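Local coordinates for uncharacterized conserved protein (Methanococcus maripaludis S2, PDB 3C2Q), which catalyses the NAD(+)-dependent conversion of L-ornithine to L-proline with release of ammonia, at residues G137-G142 / K275-L280; Y183-G188 / H201-Y206. One frame throughout, in Å; residues are numbered along the deposited sequence.

From the N terminus the chain first builds a mixed sheet between residues 12 and 86, then passes through helix 112-133 into strand 138-142, the first strand of the parallel Rossmann sheet. Contact 1 joins this strand to strand 276-280 and closes a loop of 132 residues. Contact 2 falls wholly within that loop and closes a much shorter one, of 12 residues: it ties the end of helix 171-183 and the hairpin that follows it to the start of helix 203-214. The two contacts do not cross. Contact 1 lies about 5 Å from the centre of the chain and contact 2 about 27 Å; their centres are about 27 Å apart.

Contact 1. Residues G137-G142 / K275-L280; sequences GIAIVG and KMVIML
Val141 lies between Ile278 and Leu280 in the parallel ladder and bonds to both: its N donates to Ile278 O (2.9 Å, N-H...O angle 171°) and its O accepts from Leu280 N at 2.7 Å. Ala139 repeats the pattern one step back, its O accepting from Ile278 N (2.9 Å) and its N donating to Met276 O, and the ladder ends where Gly137 O receives the N-H groups of both Lys275 and Met276. The short strand axes are inclined by 17°, the usual twist of neighbouring strands. On the Ala139 face, Val141 CG2 meets Val277 CG1 at 3.7 Å, the two side chains crossing at a slant, while Val141 CB packs on CG of Met279, a selenomethionine, at 4.0 Å. Helix 283-292 covers this side, bringing His285 and Thr289 onto Val141. On the other face Ile140 CD1 is folded back rather than extended (chi2 -58°), which lays it beside Ile278 CB (3.8 Å), and CG2 meets Leu280 CD1 at 3.7 Å. An alanine in place of Ile140 removes CD1 and CG2 and would probably leave a gap beside Ile278 CB and Leu280 CD1. On this face Met123 of helix 112-133 packs on Ile138 and Ile278. The strands are 1 and 4 of the 3-2-1-4-5-6 Rossmann order, adjacent at the middle of the sheet, and flank the switch point where the dinucleotide characteristically binds. Gly142 and Val141 indeed approach Thr282 and His285, probable NAD(+) ligands. Paired backbone polar groups between two apolar faces would hold the strand ends beside this probable site in register.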
loop_
_atom_site.group_PDB
_atom_site.type_symbol
_atom_site.label_atom_id
_atom_site.label_comp_id
_atom_site.label_asym_id
_atom_site.label_seq_id
_atom_site.Cartn_x
_atom_site.Cartn_y
_atom_site.Cartn_z
ATOM N N GLY B 137 -23.993 -9.788 -20.855
ATOM C CA GLY B 137 -22.890 -10.641 -20.507
ATOM C C GLY B 137 -21.782 -9.906 -19.759
ATOM O O GLY B 137 -21.957 -8.784 -19.304
ATOM N N ILE B 138 -20.660 -10.583 -19.596
ATOM C CA ILE B 138 -19.606 -10.143 -18.672
ATOM C C ILE B 138 -18.306 -10.034 -19.439
ATOM O O ILE B 138 -17.962 -10.934 -20.206
ATOM C CB ILE B 138 -19.406 -11.167 -17.509
ATOM C CG1 ILE B 138 -20.698 -11.303 -16.691
ATOM C CG2 ILE B 138 -18.158 -10.758 -16.616
ATOM C CD1 ILE B 138 -20.665 -12.373 -15.557
ATOM N N ALA B 139 -17.576 -8.938 -19.227
ATOM C CA ALA B 139 -16.200 -8.862 -19.711
ATOM C C ALA B 139 -15.225 -8.889 -18.521
ATOM O O ALA B 139 -15.525 -8.340 -17.445
ATOM C CB ALA B 139 -15.974 -7.585 -20.543
ATOM N N ILE B 140 -14.075 -9.516 -18.740
ATOM C CA ILE B 140 -12.971 -9.537 -17.760
ATOM C C ILE B 140 -11.862 -8.679 -18.280
ATOM O O ILE B 140 -11.473 -8.763 -19.471
ATOM C CB ILE B 140 -12.394 -10.981 -17.543
ATOM C CG1 ILE B 140 -13.459 -11.942 -16.998
ATOM C CG2 ILE B 140 -11.114 -10.972 -16.664
ATOM C CD1 ILE B 140 -14.125 -11.537 -15.662
ATOM N N VAL B 141 -11.321 -7.866 -17.387
ATOM C CA VAL B 141 -10.141 -7.093 -17.694
ATOM C C VAL B 141 -9.079 -7.651 -16.747
ATOM O O VAL B 141 -9.312 -7.704 -15.536
ATOM C CB VAL B 141 -10.418 -5.573 -17.424
ATOM C CG1 VAL B 141 -9.208 -4.742 -17.667
ATOM C CG2 VAL B 141 -11.574 -5.062 -18.311
ATOM N N GLY B 142 -7.925 -8.073 -17.264
ATOM C CA GLY B 142 -7.012 -8.791 -16.377
ATOM C C GLY B 142 -5.538 -8.527 -16.582
ATOM O O GLY B 142 -5.108 -8.210 -17.705
ATOM N N LYS B 275 -23.125 -6.215 -19.521
ATOM C CA LYS B 275 -23.861 -5.934 -18.274
ATOM C C LYS B 275 -22.939 -5.749 -17.047
ATOM O O LYS B 275 -23.311 -5.089 -16.085
ATOM C CB LYS B 275 -24.849 -7.058 -17.974
ATOM C CG LYS B 275 -26.023 -7.124 -18.961
ATOM C CD LYS B 275 -26.999 -5.997 -18.734
ATOM C CE LYS B 275 -28.166 -6.476 -17.863
ATOM N NZ LYS B 275 -29.344 -6.968 -18.688
HETATM N N MSE B 276 -21.756 -6.344 -17.098
HETATM C CA MSE B 276 -20.803 -6.286 -15.976
HETATM C C MSE B 276 -19.373 -6.371 -16.478
HETATM O O MSE B 276 -19.077 -7.107 -17.427
HETATM C CB MSE B 276 -21.058 -7.424 -14.985
HETATM C CG MSE B 276 -20.087 -7.469 -13.771
HETATM SE SE MSE B 276 -20.641 -8.984 -12.596
HETATM C CE MSE B 276 -20.535 -8.176 -10.835
ATOM N N VAL B 277 -18.478 -5.631 -15.824
ATOM C CA VAL B 277 -17.060 -5.712 -16.147
ATOM C C VAL B 277 -16.327 -5.985 -14.840
ATOM O O VAL B 277 -16.552 -5.286 -13.856
ATOM C CB VAL B 277 -16.523 -4.433 -16.770
ATOM C CG1 VAL B 277 -14.965 -4.553 -16.943
ATOM C CG2 VAL B 277 -17.215 -4.164 -18.135
ATOM N N ILE B 278 -15.545 -7.055 -14.804
ATOM C CA ILE B 278 -14.762 -7.388 -13.619
ATOM C C ILE B 278 -13.284 -7.177 -13.945
ATOM O O ILE B 278 -12.755 -7.786 -14.879
ATOM C CB ILE B 278 -14.967 -8.838 -13.149
ATOM C CG1 ILE B 278 -16.444 -9.097 -12.853
ATOM C CG2 ILE B 278 -14.102 -9.089 -11.877
ATOM C CD1 ILE B 278 -16.797 -10.530 -12.471
HETATM N N MSE B 279 -12.633 -6.302 -13.186
HETATM C CA MSE B 279 -11.247 -5.925 -13.451
HETATM C C MSE B 279 -10.394 -6.628 -12.418
HETATM O O MSE B 279 -10.686 -6.502 -11.224
HETATM C CB MSE B 279 -11.071 -4.415 -13.288
HETATM C CG MSE B 279 -11.907 -3.618 -14.276
HETATM SE SE MSE B 279 -12.249 -1.840 -13.500
HETATM C CE MSE B 279 -13.127 -1.140 -15.146
ATOM N N LEU B 280 -9.370 -7.376 -12.866
ATOM C CA LEU B 280 -8.604 -8.257 -11.966
ATOM C C LEU B 280 -7.111 -7.912 -11.998
ATOM O O LEU B 280 -6.418 -8.223 -12.970
ATOM C CB LEU B 280 -8.777 -9.735 -12.363
ATOM C CG LEU B 280 -10.202 -10.317 -12.419
ATOM C CD1 LEU B 280 -10.282 -11.679 -13.130
ATOM C CD2 LEU B 280 -10.677 -10.423 -10.969
#

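Contact 2. Residues Y183-G188 / H201-Y206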
loop_
_atom_site.group_PDB
_atom_site.type_symbol
_atom_site.label_atom_id
_atom_site.label_comp_id
_atom_site.label_asym_id
_atom_site.label_seq_id
_atom_site.Cartn_x
_atom_site.Cartn_y
_atom_site.Cartn_z
ATOM N N TYR B 183 4.282 -25.256 -19.782
ATOM C CA TYR B 183 5.337 -25.649 -18.859
ATOM C C TYR B 183 4.973 -25.807 -17.376
ATOM O O TYR B 183 5.819 -26.210 -16.571
ATOM C CB TYR B 183 6.526 -24.698 -18.993
ATOM C CG TYR B 183 6.963 -24.564 -20.432
ATOM C CD1 TYR B 183 7.531 -25.653 -21.115
ATOM C CD2 TYR B 183 6.759 -23.379 -21.130
ATOM C CE1 TYR B 183 7.885 -25.547 -22.436
ATOM C CE2 TYR B 183 7.110 -23.265 -22.464
ATOM C CZ TYR B 183 7.681 -24.341 -23.104
ATOM O OH TYR B 183 8.033 -24.229 -24.427
ATOM N N GLY B 184 3.760 -25.436 -17.008
ATOM C CA GLY B 184 3.365 -25.532 -15.598
ATOM C C GLY B 184 3.862 -24.381 -14.705
ATOM O O GLY B 184 3.702 -24.446 -13.459
ATOM N N THR B 185 4.445 -23.342 -15.320
ATOM C CA THR B 185 5.007 -22.196 -14.560
ATOM C C THR B 185 4.487 -20.813 -15.018
ATOM O O THR B 185 3.952 -20.660 -16.119
ATOM C CB THR B 185 6.556 -22.124 -14.683
ATOM O OG1 THR B 185 6.916 -21.960 -16.061
ATOM C CG2 THR B 185 7.220 -23.378 -14.156
ATOM N N SER B 186 4.671 -19.812 -14.152
ATOM C CA SER B 186 4.527 -18.411 -14.539
ATOM C C SER B 186 5.722 -17.728 -13.930
ATOM O O SER B 186 5.968 -17.867 -12.722
ATOM C CB SER B 186 3.232 -17.823 -13.983
ATOM O OG SER B 186 3.007 -16.514 -14.527
ATOM N N LEU B 187 6.505 -17.066 -14.775
ATOM C CA LEU B 187 7.778 -16.513 -14.345
ATOM C C LEU B 187 8.723 -17.629 -13.844
ATOM O O LEU B 187 9.592 -17.387 -12.984
ATOM C CB LEU B 187 7.523 -15.487 -13.213
ATOM C CG LEU B 187 6.803 -14.179 -13.570
ATOM C CD1 LEU B 187 6.591 -13.325 -12.293
ATOM C CD2 LEU B 187 7.625 -13.445 -14.593
ATOM N N GLY B 188 8.524 -18.860 -14.334
ATOM C CA GLY B 188 9.399 -19.956 -13.920
ATOM C C GLY B 188 9.051 -20.543 -12.580
ATOM O O GLY B 188 9.790 -21.375 -12.079
ATOM N N HIS B 201 13.263 -19.819 -15.743
ATOM C CA HIS B 201 13.449 -18.449 -16.249
ATOM C C HIS B 201 13.355 -18.362 -17.776
ATOM O O HIS B 201 13.095 -17.280 -18.332
ATOM C CB HIS B 201 14.779 -17.849 -15.755
ATOM C CG HIS B 201 15.968 -18.670 -16.112
ATOM N ND1 HIS B 201 16.772 -18.374 -17.189
ATOM C CD2 HIS B 201 16.471 -19.800 -15.562
ATOM C CE1 HIS B 201 17.723 -19.285 -17.287
ATOM N NE2 HIS B 201 17.564 -20.160 -16.310
ATOM N N LYS B 202 13.529 -19.503 -18.442
ATOM C CA LYS B 202 13.397 -19.586 -19.889
ATOM C C LYS B 202 11.980 -19.864 -20.355
ATOM O O LYS B 202 11.679 -19.653 -21.519
ATOM C CB LYS B 202 14.309 -20.697 -20.451
ATOM C CG LYS B 202 15.807 -20.336 -20.545
ATOM C CD LYS B 202 16.095 -19.483 -21.806
ATOM C CE LYS B 202 17.349 -19.974 -22.498
ATOM N NZ LYS B 202 17.986 -19.014 -23.443
ATOM N N HIS B 203 11.087 -20.316 -19.474
ATOM C CA HIS B 203 9.791 -20.775 -19.975
ATOM C C HIS B 203 8.981 -19.685 -20.659
ATOM O O HIS B 203 8.244 -19.944 -21.591
ATOM C CB HIS B 203 8.955 -21.454 -18.868
ATOM C CG HIS B 203 9.584 -22.700 -18.313
ATOM N ND1 HIS B 203 9.084 -23.347 -17.201
ATOM C CD2 HIS B 203 10.632 -23.446 -18.744
ATOM C CE1 HIS B 203 9.826 -24.411 -16.940
ATOM N NE2 HIS B 203 10.773 -24.492 -17.861
ATOM N N HIS B 204 9.049 -18.473 -20.132
ATOM C CA HIS B 204 8.279 -17.381 -20.701
ATOM C C HIS B 204 8.647 -17.083 -22.175
ATOM O O HIS B 204 7.760 -17.039 -23.047
ATOM C CB HIS B 204 8.395 -16.117 -19.824
ATOM C CG HIS B 204 7.468 -15.049 -20.255
ATOM N ND1 HIS B 204 7.805 -13.713 -20.242
ATOM C CD2 HIS B 204 6.206 -15.122 -20.752
ATOM C CE1 HIS B 204 6.786 -13.006 -20.702
ATOM N NE2 HIS B 204 5.802 -13.835 -21.020
ATOM N N ILE B 205 9.935 -16.907 -22.456
ATOM C CA ILE B 205 10.378 -16.757 -23.873
ATOM C C ILE B 205 10.106 -18.016 -24.713
ATOM O O ILE B 205 9.733 -17.897 -25.890
ATOM C CB ILE B 205 11.858 -16.264 -24.003
ATOM C CG1 ILE B 205 12.227 -15.852 -25.438
ATOM C CG2 ILE B 205 12.865 -17.257 -23.418
ATOM C CD1 ILE B 205 11.344 -14.765 -26.058
ATOM N N TYR B 206 10.234 -19.211 -24.117
ATOM C CA TYR B 206 9.868 -20.428 -24.865
ATOM C C TYR B 206 8.407 -20.369 -25.250
ATOM O O TYR B 206 8.040 -20.764 -26.357
ATOM C CB TYR B 206 10.111 -21.717 -24.094
ATOM C CG TYR B 206 11.523 -22.080 -23.796
ATOM C CD1 TYR B 206 12.589 -21.568 -24.548
ATOM C CD2 TYR B 206 11.796 -23.013 -22.801
ATOM C CE1 TYR B 206 13.873 -21.910 -24.268
ATOM C CE2 TYR B 206 13.088 -23.393 -22.515
ATOM C CZ TYR B 206 14.124 -22.846 -23.252
ATOM O OH TYR B 206 15.409 -23.216 -22.940
#
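Gly188 and His201 bring the two backbones closest, their CA atoms 4.9 Å apart, where the small beta hairpin of strands 185-186 and 189-190, turning at Leu187-Gly188, both with positive phi, runs past the start of helix 203-214. Just after helix 171-183, Gly184 takes a positive phi of 80° and turns the chain into strand 185-186; Tyr206 N bonds to Lys202 O in the first turn of the second helix. His203 reaches from its helix to Thr185 and Tyr183. Its ND1 donates to Thr185 OG1 at 2.8 Å, the oxygen only 2° out of the imidazole plane. Tyr183 covers one face of that ring: its CB stands 3.8 Å from the imidazole centroid in a CH-pi contact, and the phenol ring continues as an offset stack, centroids 4.8 Å apart and planes at 29°. Farther out, Tyr183 OH touches Tyr206 CB at 3.3 Å, with the two side chains crossing at about a right angle. Tyr206 in turn packs on Phe26 of the second subunit, which places this helix start at a subunit interface. Thr185 OG1 also bonds to Glu179 OE2. The chain from imidazole through hydroxyl to carboxylate is consistent with the acid polarising Thr185 as an acceptor, while bond and stack together fix the rotation of the His203 ring.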